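Local atomic coordinates of NimC/NimA family protein (Clostridium acetobutylicum, PDB entry 2IG6), a protein that binds flavin mononucleotide and probably acts as an oxidoreductase of the NimC/NimA family, related to pyridoxamine 5'-phosphate oxidases. Residues Val32-Thr37 / Pro43-Phe48; Glu79-Asn84 / Trp89-Gly94; Glu106-Ala111 / Phe126-Phe131. All blocks are in the same frame, centred on the assembly; numbering follows the deposited sequence. Where two conformers were deposited one is given.

Contact 1 (Val32-Thr37 / Pro43-Phe48). With FMN (flavin mononucleotide), chain D.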
loop_
_atom_site.group_PDB
_atom_site.type_symbol
_atom_site.label_atom_id
_atom_site.label_comp_id
_atom_site.label_asym_id
_atom_site.label_seq_id
_atom_site.Cartn_x
_atom_site.Cartn_y
_atom_site.Cartn_z
ATOM N N VAL A 32 6.273 -3.402 -9.191
ATOM C CA VAL A 32 5.462 -2.362 -8.589
ATOM C C VAL A 32 5.396 -2.629 -7.089
ATOM O O VAL A 32 5.338 -3.791 -6.642
ATOM C CB VAL A 32 4.045 -2.252 -9.230
ATOM C CG1 VAL A 32 3.192 -3.490 -8.963
ATOM C CG2 VAL A 32 3.349 -1.011 -8.731
ATOM N N PHE A 33 5.453 -1.559 -6.311
ATOM C CA PHE A 33 5.273 -1.665 -4.895
ATOM C C PHE A 33 4.416 -0.478 -4.448
ATOM O O PHE A 33 4.090 0.414 -5.243
ATOM C CB PHE A 33 6.603 -1.779 -4.142
ATOM C CG PHE A 33 7.556 -0.658 -4.427
ATOM C CD1 PHE A 33 8.482 -0.768 -5.448
ATOM C CD2 PHE A 33 7.534 0.503 -3.650
ATOM C CE1 PHE A 33 9.383 0.284 -5.713
ATOM C CE2 PHE A 33 8.428 1.548 -3.899
ATOM C CZ PHE A 33 9.355 1.435 -4.919
ATOM N N TYR A 34 3.976 -0.522 -3.201
ATOM C CA TYR A 34 3.010 0.443 -2.696
ATOM C C TYR A 34 3.598 1.255 -1.549
ATOM O O TYR A 34 4.054 0.699 -0.556
ATOM C CB TYR A 34 1.712 -0.265 -2.318
ATOM C CG TYR A 34 1.073 -0.806 -3.579
ATOM C CD1 TYR A 34 1.502 -1.996 -4.156
ATOM C CD2 TYR A 34 0.082 -0.085 -4.229
ATOM C CE1 TYR A 34 0.936 -2.457 -5.330
ATOM C CE2 TYR A 34 -0.485 -0.534 -5.379
ATOM C CZ TYR A 34 -0.062 -1.726 -5.935
ATOM O OH TYR A 34 -0.640 -2.143 -7.121
ATOM N N LEU A 35 3.561 2.575 -1.716
ATOM C CA LEU A 35 4.147 3.515 -0.767
ATOM C C LEU A 35 3.041 4.170 0.048
ATOM O O LEU A 35 2.128 4.815 -0.520
ATOM C CB LEU A 35 4.901 4.603 -1.512
ATOM C CG LEU A 35 5.427 5.744 -0.632
ATOM C CD1 LEU A 35 6.472 5.233 0.299
ATOM C CD2 LEU A 35 5.956 6.879 -1.508
ATOM N N ALA A 36 3.074 3.940 1.355
ATOM C CA ALA A 36 2.100 4.540 2.252
ATOM C C ALA A 36 2.708 5.718 3.012
ATOM O O ALA A 36 3.808 5.626 3.565
ATOM C CB ALA A 36 1.549 3.512 3.231
ATOM N N THR A 37 1.968 6.827 2.999
ATOM C CA THR A 37 2.264 8.036 3.746
ATOM C C THR A 37 1.023 8.406 4.565
ATOM O O THR A 37 0.010 7.718 4.519
ATOM C CB THR A 37 2.560 9.220 2.789
ATOM O OG1 THR A 37 1.459 9.347 1.880
ATOM C CG2 THR A 37 3.782 8.943 1.971
ATOM N N PRO A 43 -4.408 8.067 6.127
ATOM C CA PRO A 43 -3.432 7.290 5.366
ATOM C C PRO A 43 -3.641 7.466 3.881
ATOM O O PRO A 43 -4.766 7.605 3.422
ATOM C CB PRO A 43 -3.705 5.845 5.766
ATOM C CG PRO A 43 -4.643 5.896 6.897
ATOM C CD PRO A 43 -5.278 7.226 6.961
ATOM N N ARG A 44 -2.536 7.448 3.156
ATOM C CA ARG A 44 -2.510 7.493 1.706
ATOM C C ARG A 44 -1.591 6.391 1.189
ATOM O O ARG A 44 -0.560 6.106 1.796
ATOM C CB ARG A 44 -1.958 8.836 1.253
ATOM C CG ARG A 44 -2.774 10.052 1.631
ATOM C CD ARG A 44 -4.138 10.052 0.983
ATOM N NE ARG A 44 -4.817 11.319 1.170
ATOM C CZ ARG A 44 -6.068 11.552 0.801
ATOM N NH1 ARG A 44 -6.767 10.615 0.187
ATOM N NH2 ARG A 44 -6.622 12.744 1.005
ATOM N N VAL A 45 -1.974 5.782 0.067
ATOM C CA VAL A 45 -1.171 4.754 -0.583
ATOM C C VAL A 45 -1.351 4.800 -2.083
ATOM O O VAL A 45 -2.450 5.071 -2.590
ATOM C CB VAL A 45 -1.473 3.334 -0.005
ATOM C CG1 VAL A 45 -2.921 2.929 -0.181
ATOM C CG2 VAL A 45 -0.552 2.269 -0.593
ATOM N N ARG A 46 -0.262 4.535 -2.789
ATOM C CA ARG A 46 -0.255 4.564 -4.252
ATOM C C ARG A 46 0.871 3.682 -4.758
ATOM O O ARG A 46 1.821 3.438 -4.021
ATOM C CB ARG A 46 -0.096 5.999 -4.776
ATOM C CG ARG A 46 1.324 6.547 -4.765
ATOM C CD ARG A 46 1.749 6.917 -3.364
ATOM N NE ARG A 46 1.027 8.080 -2.869
ATOM C CZ ARG A 46 0.934 8.472 -1.597
ATOM N NH1 ARG A 46 1.478 7.778 -0.613
ATOM N NH2 ARG A 46 0.317 9.596 -1.317
ATOM N N PRO A 47 0.763 3.199 -6.007
ATOM C CA PRO A 47 1.850 2.406 -6.577
ATOM C C PRO A 47 3.079 3.259 -6.903
ATOM O O PRO A 47 2.961 4.403 -7.372
ATOM C CB PRO A 47 1.232 1.825 -7.852
ATOM C CG PRO A 47 0.132 2.713 -8.214
ATOM C CD PRO A 47 -0.372 3.326 -6.943
ATOM N N PHE A 48 4.248 2.710 -6.585
ATOM C CA PHE A 48 5.554 3.255 -6.964
ATOM C C PHE A 48 6.300 2.142 -7.710
ATOM O O PHE A 48 5.961 0.966 -7.607
ATOM C CB PHE A 48 6.355 3.684 -5.717
ATOM C CG PHE A 48 6.320 5.170 -5.422
ATOM C CD1 PHE A 48 5.164 5.918 -5.551
ATOM C CD2 PHE A 48 7.469 5.820 -4.987
ATOM C CE1 PHE A 48 5.160 7.287 -5.273
ATOM C CE2 PHE A 48 7.454 7.153 -4.671
ATOM C CZ PHE A 48 6.314 7.906 -4.843
HETATM N N1 FMN D . 4.974 7.996 -8.890
HETATM C C2 FMN D . 6.170 8.421 -8.338
HETATM O O2 FMN D . 6.233 9.563 -7.909
HETATM N N3 FMN D . 7.242 7.558 -8.254
HETATM C C4 FMN D . 7.182 6.283 -8.775
HETATM O O4 FMN D . 8.074 5.465 -8.542
HETATM C C4A FMN D . 5.973 5.849 -9.332
HETATM N N5 FMN D . 5.878 4.572 -9.867
HETATM C C5A FMN D . 4.671 4.145 -10.387
HETATM C C6 FMN D . 4.565 2.848 -10.890
HETATM C C7 FMN D . 3.356 2.415 -11.413
HETATM C C7M FMN D . 3.301 1.043 -12.007
HETATM C C8 FMN D . 2.260 3.282 -11.435
HETATM C C8M FMN D . 0.889 2.806 -11.827
HETATM C C9 FMN D . 2.357 4.573 -10.960
HETATM C C9A FMN D . 3.581 5.011 -10.409
HETATM N N10 FMN D . 3.683 6.298 -9.913
HETATM C C10 FMN D . 4.895 6.716 -9.379
HETATM C "C1'" FMN D . 2.599 7.329 -10.033
HETATM C "C2'" FMN D . 1.853 7.487 -8.702
HETATM O "O2'" FMN D . 1.174 6.284 -8.323
HETATM C "C3'" FMN D . 0.875 8.638 -8.859
HETATM O "O3'" FMN D . 1.533 9.809 -9.347
HETATM C "C4'" FMN D . 0.143 8.950 -7.555
HETATM O "O4'" FMN D . -0.990 9.717 -7.883
HETATM C "C5'" FMN D . 1.011 9.765 -6.596
HETATM O "O5'" FMN D . 0.480 9.823 -5.277
HETATM P P FMN D . -0.377 11.111 -4.834
HETATM O O1P FMN D . -0.832 10.964 -3.430
HETATM O O2P FMN D . -1.551 11.200 -5.781
HETATM O O3P FMN D . 0.466 12.360 -4.995
#

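Contact 2 (Glu79-Asn84 / Trp89-Gly94). With SO4 (sulfate ion), chain F.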
loop_
_atom_site.group_PDB
_atom_site.type_symbol
_atom_site.label_atom_id
_atom_site.label_comp_id
_atom_site.label_asym_id
_atom_site.label_seq_id
_atom_site.Cartn_x
_atom_site.Cartn_y
_atom_site.Cartn_z
ATOM N N GLU A 79 5.670 3.598 5.026
ATOM C CA GLU A 79 5.807 2.147 4.922
ATOM C C GLU A 79 5.610 1.727 3.467
ATOM O O GLU A 79 4.794 2.309 2.754
ATOM C CB GLU A 79 4.870 1.427 5.904
ATOM C CG GLU A 79 5.081 -0.099 5.984
ATOM C CD GLU A 79 4.464 -0.727 7.232
ATOM O OE1 GLU A 79 5.142 -0.756 8.293
ATOM O OE2 GLU A 79 3.299 -1.186 7.169
ATOM N N ILE A 80 6.382 0.727 3.034
ATOM C CA ILE A 80 6.252 0.139 1.711
ATOM C C ILE A 80 5.833 -1.323 1.820
ATOM O O ILE A 80 6.328 -2.060 2.678
ATOM C CB ILE A 80 7.591 0.256 0.945
ATOM C CG1 ILE A 80 7.808 1.731 0.521
ATOM C CG2 ILE A 80 7.620 -0.689 -0.246
ATOM C CD1 ILE A 80 9.110 2.012 -0.165
ATOM N N SER A 81 4.923 -1.759 0.947
ATOM C CA SER A 81 4.646 -3.171 0.806
ATOM C C SER A 81 4.523 -3.550 -0.663
ATOM O O SER A 81 4.244 -2.710 -1.529
ATOM C CB SER A 81 3.399 -3.558 1.607
ATOM O OG SER A 81 3.184 -4.958 1.550
ATOM N N GLY A 82 4.842 -4.808 -0.955
ATOM C CA GLY A 82 4.757 -5.323 -2.291
ATOM C C GLY A 82 4.903 -6.834 -2.288
ATOM O O GLY A 82 5.263 -7.409 -1.260
HETATM N N MSE A 83 4.582 -7.458 -3.421
HETATM C CA MSE A 83 4.559 -8.916 -3.554
HETATM C C MSE A 83 5.232 -9.339 -4.864
HETATM O O MSE A 83 5.090 -8.679 -5.884
HETATM C CB MSE A 83 3.117 -9.424 -3.525
HETATM C CG MSE A 83 2.971 -10.922 -3.577
HETATM SE SE MSE A 83 1.110 -11.468 -3.613
HETATM C CE MSE A 83 0.803 -10.886 -1.878
ATOM N N ASN A 84 5.918 -10.473 -4.842
ATOM C CA ASN A 84 6.572 -10.976 -6.050
ATOM C C ASN A 84 5.737 -12.107 -6.658
ATOM O O ASN A 84 4.670 -12.398 -6.163
ATOM C CB ASN A 84 8.018 -11.367 -5.779
ATOM C CG ASN A 84 8.172 -12.589 -4.895
ATOM O OD1 ASN A 84 7.225 -13.329 -4.636
ATOM N ND2 ASN A 84 9.410 -12.815 -4.441
ATOM N N TRP A 89 5.984 -11.518 0.167
ATOM C CA TRP A 89 5.740 -10.092 0.282
ATOM C C TRP A 89 6.644 -9.413 1.302
ATOM O O TRP A 89 7.205 -10.053 2.189
ATOM C CB TRP A 89 4.266 -9.825 0.552
ATOM C CG TRP A 89 3.774 -10.153 1.904
ATOM C CD1 TRP A 89 3.617 -9.290 2.947
ATOM C CD2 TRP A 89 3.300 -11.411 2.347
ATOM N NE1 TRP A 89 3.096 -9.942 4.023
ATOM C CE2 TRP A 89 2.892 -11.252 3.686
ATOM C CE3 TRP A 89 3.189 -12.666 1.745
ATOM C CZ2 TRP A 89 2.380 -12.296 4.437
ATOM C CZ3 TRP A 89 2.674 -13.718 2.493
ATOM C CH2 TRP A 89 2.277 -13.521 3.829
ATOM N N ILE A 90 6.809 -8.115 1.126
ATOM C CA ILE A 90 7.664 -7.323 1.994
ATOM C C ILE A 90 6.848 -6.278 2.745
ATOM O O ILE A 90 5.822 -5.778 2.254
ATOM C CB ILE A 90 8.792 -6.632 1.185
ATOM C CG1 ILE A 90 9.806 -5.934 2.105
ATOM C CG2 ILE A 90 8.224 -5.639 0.151
ATOM C CD1 ILE A 90 11.080 -5.597 1.410
ATOM N N ARG A 91 7.301 -5.950 3.949
ATOM C CA ARG A 91 6.867 -4.731 4.590
ATOM C C ARG A 91 8.101 -3.997 5.065
ATOM O O ARG A 91 8.901 -4.536 5.796
ATOM C CB ARG A 91 5.893 -5.017 5.711
ATOM C CG ARG A 91 4.531 -5.452 5.110
ATOM C CD ARG A 91 3.502 -5.629 6.157
ATOM N NE ARG A 91 3.071 -4.388 6.780
ATOM C CZ ARG A 91 2.390 -4.367 7.922
ATOM N NH1 ARG A 91 2.127 -5.510 8.535
ATOM N NH2 ARG A 91 1.992 -3.236 8.466
ATOM N N LEU A 92 8.265 -2.773 4.602
ATOM C CA LEU A 92 9.472 -2.009 4.902
ATOM C C LEU A 92 9.001 -0.713 5.539
ATOM O O LEU A 92 8.360 0.107 4.898
ATOM C CB LEU A 92 10.265 -1.758 3.618
ATOM C CG LEU A 92 11.451 -0.808 3.658
ATOM C CD1 LEU A 92 12.463 -1.299 4.661
ATOM C CD2 LEU A 92 12.093 -0.670 2.276
ATOM N N THR A 93 9.316 -0.553 6.816
ATOM C CA THR A 93 8.962 0.625 7.585
ATOM C C THR A 93 10.195 1.516 7.699
ATOM O O THR A 93 11.278 1.013 7.957
ATOM C CB THR A 93 8.528 0.194 9.002
ATOM O OG1 THR A 93 7.564 -0.867 8.911
ATOM C CG2 THR A 93 7.935 1.362 9.774
ATOM N N GLY A 94 10.049 2.828 7.527
ATOM C CA GLY A 94 11.206 3.694 7.721
ATOM C C GLY A 94 10.926 5.167 7.561
ATOM O O GLY A 94 9.772 5.595 7.553
HETATM S S SO4 F . -0.811 -6.125 10.233
HETATM O O1 SO4 F . -1.872 -6.690 11.087
HETATM O O2 SO4 F . 0.422 -6.879 10.397
HETATM O O3 SO4 F . -1.277 -6.235 8.862
HETATM O O4 SO4 F . -0.610 -4.725 10.594
#

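Contact 3 (Glu106-Ala111 / Phe126-Phe131)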
loop_
_atom_site.group_PDB
_atom_site.type_symbol
_atom_site.label_atom_id
_atom_site.label_comp_id
_atom_site.label_asym_id
_atom_site.label_seq_id
_atom_site.Cartn_x
_atom_site.Cartn_y
_atom_site.Cartn_z
ATOM N N GLU A 106 21.131 12.780 -11.686
ATOM C CA GLU A 106 21.800 12.242 -12.868
ATOM C C GLU A 106 21.920 10.725 -12.813
ATOM O O GLU A 106 21.654 10.040 -13.800
ATOM C CB GLU A 106 23.195 12.860 -13.040
ATOM C CG GLU A 106 23.126 14.324 -13.394
ATOM C CD GLU A 106 24.472 14.959 -13.591
ATOM O OE1 GLU A 106 25.326 14.840 -12.683
ATOM O OE2 GLU A 106 24.668 15.583 -14.659
ATOM N N LEU A 107 22.340 10.217 -11.661
ATOM C CA LEU A 107 22.509 8.787 -11.473
ATOM C C LEU A 107 21.176 8.052 -11.580
ATOM O O LEU A 107 21.116 6.957 -12.142
ATOM C CB LEU A 107 23.159 8.481 -10.123
ATOM C CG LEU A 107 23.222 6.978 -9.819
ATOM C CD1 LEU A 107 24.209 6.265 -10.737
ATOM C CD2 LEU A 107 23.579 6.756 -8.383
ATOM N N ALA A 108 20.119 8.633 -11.027
ATOM C CA ALA A 108 18.794 8.020 -11.089
ATOM C C ALA A 108 18.374 7.778 -12.530
ATOM O O ALA A 108 17.823 6.723 -12.856
ATOM C CB ALA A 108 17.765 8.885 -10.397
ATOM N N LEU A 109 18.620 8.776 -13.383
ATOM C CA LEU A 109 18.193 8.714 -14.777
ATOM C C LEU A 109 19.028 7.717 -15.587
ATOM O O LEU A 109 18.535 7.150 -16.554
ATOM C CB LEU A 109 18.199 10.117 -15.408
ATOM C CG LEU A 109 17.240 11.094 -14.713
ATOM C CD1 LEU A 109 17.455 12.512 -15.173
ATOM C CD2 LEU A 109 15.765 10.691 -14.914
ATOM N N GLU A 110 20.274 7.498 -15.179
ATOM C CA GLU A 110 21.093 6.430 -15.741
ATOM C C GLU A 110 20.731 5.049 -15.191
ATOM O O GLU A 110 20.728 4.083 -15.941
ATOM C CB GLU A 110 22.580 6.725 -15.532
ATOM C CG GLU A 110 23.019 8.006 -16.214
ATOM C CD GLU A 110 22.590 8.090 -17.697
ATOM O OE1 GLU A 110 23.000 7.205 -18.488
ATOM O OE2 GLU A 110 21.855 9.044 -18.064
ATOM N N ALA A 111 20.432 4.951 -13.899
ATOM C CA ALA A 111 20.074 3.668 -13.284
ATOM C C ALA A 111 18.714 3.155 -13.758
ATOM O O ALA A 111 18.547 1.956 -13.952
ATOM C CB ALA A 111 20.078 3.775 -11.773
ATOM N N PHE A 126 11.776 16.991 -10.667
ATOM C CA PHE A 126 12.268 15.629 -10.348
ATOM C C PHE A 126 12.851 15.588 -8.930
ATOM O O PHE A 126 13.640 16.454 -8.567
ATOM C CB PHE A 126 13.343 15.237 -11.390
ATOM C CG PHE A 126 13.831 13.807 -11.290
ATOM C CD1 PHE A 126 12.935 12.754 -11.127
ATOM C CD2 PHE A 126 15.190 13.508 -11.430
ATOM C CE1 PHE A 126 13.384 11.429 -11.056
ATOM C CE2 PHE A 126 15.641 12.190 -11.351
ATOM C CZ PHE A 126 14.732 11.151 -11.166
ATOM N N ALA A 127 12.471 14.580 -8.148
ATOM C CA ALA A 127 12.924 14.435 -6.770
ATOM C C ALA A 127 13.381 13.000 -6.555
ATOM O O ALA A 127 12.755 12.026 -7.042
ATOM C CB ALA A 127 11.792 14.797 -5.771
ATOM N N VAL A 128 14.472 12.862 -5.816
ATOM C CA VAL A 128 14.937 11.549 -5.381
ATOM C C VAL A 128 15.029 11.582 -3.858
ATOM O O VAL A 128 15.524 12.557 -3.280
ATOM C CB VAL A 128 16.266 11.130 -6.040
ATOM C CG1 VAL A 128 16.091 10.995 -7.538
ATOM C CG2 VAL A 128 17.381 12.112 -5.726
ATOM N N LEU A 129 14.512 10.537 -3.217
ATOM C CA LEU A 129 14.493 10.449 -1.761
ATOM C C LEU A 129 15.065 9.125 -1.300
ATOM O O LEU A 129 14.878 8.108 -1.959
ATOM C CB LEU A 129 13.070 10.571 -1.238
ATOM C CG LEU A 129 12.277 11.778 -1.735
ATOM C CD1 LEU A 129 11.402 11.374 -2.923
ATOM C CD2 LEU A 129 11.444 12.302 -0.596
ATOM N N TYR A 130 15.758 9.122 -0.166
ATOM C CA TYR A 130 16.342 7.873 0.330
ATOM C C TYR A 130 15.887 7.549 1.739
ATOM O O TYR A 130 15.476 8.425 2.499
ATOM C CB TYR A 130 17.875 7.881 0.265
ATOM C CG TYR A 130 18.510 8.803 1.266
ATOM C CD1 TYR A 130 18.557 10.159 1.041
ATOM C CD2 TYR A 130 19.015 8.320 2.470
ATOM C CE1 TYR A 130 19.125 11.032 1.971
ATOM C CE2 TYR A 130 19.571 9.171 3.407
ATOM C CZ TYR A 130 19.618 10.534 3.152
ATOM O OH TYR A 130 20.166 11.401 4.057
ATOM N N PHE A 131 16.004 6.271 2.083
ATOM C CA PHE A 131 15.673 5.815 3.428
ATOM C C PHE A 131 16.826 6.120 4.359
ATOM O O PHE A 131 17.939 5.594 4.178
ATOM C CB PHE A 131 15.380 4.319 3.438
ATOM C CG PHE A 131 13.976 3.994 3.063
ATOM C CD1 PHE A 131 13.613 3.854 1.737
ATOM C CD2 PHE A 131 13.014 3.858 4.042
ATOM C CE1 PHE A 131 12.273 3.588 1.383
ATOM C CE2 PHE A 131 11.703 3.589 3.709
ATOM C CZ PHE A 131 11.329 3.435 2.380
#

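Contact 1 (Val32-Thr37 / Pro43-Phe48)
F33, L35 and T37 pair with F48, R46 and R44 in a beta hairpin of the FMN-binding split barrel, an example of an antiparallel ladder whose side chains build a cofactor site. These three are hydrogen-bonded pairs: F33 and F48 exchange two nearly straight bonds, the shorter from F48 N to F33 O at 2.7 Å. Y34 with P47 and A36 with V45 are the non-hydrogen-bonded pairs between them, on the face where Y34 and P47 pack on the second subunit; the Y34 ring stacks there on Y34 of the second subunit.

Apolar contact centres on the F48 ring. L35 CD2 rests over one face, 3.6 Å from the F48 ring centroid, and the pyrimidine part of the flavin lies over the other, so the ring is sandwiched. F33 CE2 meets F48 CB at 3.5 Å.

Polar contact centres on R46, whose side chain, bent at chi2 and chi3, folds back over the partner strand. NH1 of R46 bonds T37 OG1 (2.9 Å) near the guanidinium plane, and also L35 O (3.0 Å), approaching from above that carbonyl plane. Q71 bonds both T37 OG1 and R46 NH2, fixing the group's rotation. The FMN side is then gripped by R46 NE on O5' (3.0 Å) and, almost straight at 174°, by R46 NH2 on phosphate oxygen O1P at 2.8 Å.

Contact 2 (Glu79-Asn84 / Trp89-Gly94)
The backbones of E79-M83 and W89-G94 run antiparallel at 170° with their axes 4.6 Å apart, forming a beta hairpin of the split barrel in which I80/L92 and G82/I90 are hydrogen-bonded pairs and E79/T93, S81/R91 and M83/W89 are non-hydrogen-bonded. I80 and L92 give the regular part of the ladder, with I80 N to L92 O at 2.8 Å, whereas G82 N reaches I90 O only weakly. That carbonyl has a second donor: with OG swung anti to the backbone N (chi1 -176°), the S81 hydroxyl turns back across the ladder and bonds I90 O at 2.9 Å.

The two faces differ in character. I80, I90 and L92 point into the barrel interior, where helix 13-30 packs on I80 and I90, and F148 on I90 and L92. E79, S81, R91 and T93 face the second subunit, and there the E79 carboxylate, extended across the neighbouring strand, is a polar hub. Its OE2 takes R91 NH2 at 2.8 Å on the syn side, a salt bridge, with R91 NE a weaker second donor; the carboxylate and guanidinium planes stand 83° apart. The other oxygen, E79 OE1, receives the T93 OG1 hydroxyl on its anti side in a short 2.5 Å bond. R44 NH1 and V45 N of the second subunit bind the same carboxylate, so intrachain and intersubunit bonds converge on one group.

With NE and NH2 turned to E79, R91 can present NH1 to an anion across the dimer interface. A sulfate, probably from the crystallisation liquor, is bound here together with R46 and C68 of the second subunit, consistent with its occupying a place where FMN phosphate binds. The bond on this side runs from R91 NH1 to sulfate O2, 2.9 Å long.

Contact 3 (Glu106-Ala111 / Phe126-Phe131)
A small, wholly apolar helix-on-sheet contact joins A108 and L109 to F126 and V128, where helix 102-111 packs against the start of strand 126-139 in the split barrel. It illustrates how little surface a perpendicular helix and strand may share: the segment axes are at 90° and 9.7 Å apart, and the two segments bury just 147 Å² between them.

The small side chain of A108 allows the closest approach of the backbones, its CA lying 7.7 Å from V128 CA. Its methyl points at the strand and touches two partners. A108 CB meets F126 CZ at 3.9 Å, near the plane of the ring and thus at its edge, and lies equally far from V128 CG1. The valine methyl is brought there by a chi1 of -63°, which puts CG1 beside the backbone N.

One residue further along the helix, L109 reaches the same end of the phenylalanine. The two side chains slide past each other in opposite directions, and the leucine methyl approaches the ring obliquely. F126 therefore receives the helix at its outer carbons, CE2 and CZ, while Y119 stacks on it from the intervening loop. F52 packs on both A108 and V128, joining strand 52-54 to the cluster.

On the sheet side, strand 126-131 lies between strands 57-63 and 89-98. V61, one of the FMN-binding residues, touches F126 and V128, so the cluster borders the residues around the cofactor, although the F126 side chain itself stays about 8 Å from the FMN at the nearest atoms. L109 meets the ring through CG and one branch, with L109 CD2 3.9 Å from F126 CE2.

In the fold
From the N terminus, the three contacts follow in series, none nested in or crossing another. Contact 1 closes the tight turn between strands 33-39 and 42-48; contact 2 closes the next hairpin, 77-83 with 89-98; contact 3 closes a longer, irregular loop after helix 102-111. Strands 33-39 and 77-83 are neighbours, so contacts 1 and 2 fuse through backbone bonds of Y34 with S81 and A36 with E79. Contact 2 reaches contact 3 where I80 and, from strand 89-98, L92 and G94 pack on F131; strands 89-98 and 126-139 are neighbours in the sheet. Contacts 1 and 3 do not touch. The sheet thus links the hairpins at the dimer interface to the helix on the far side.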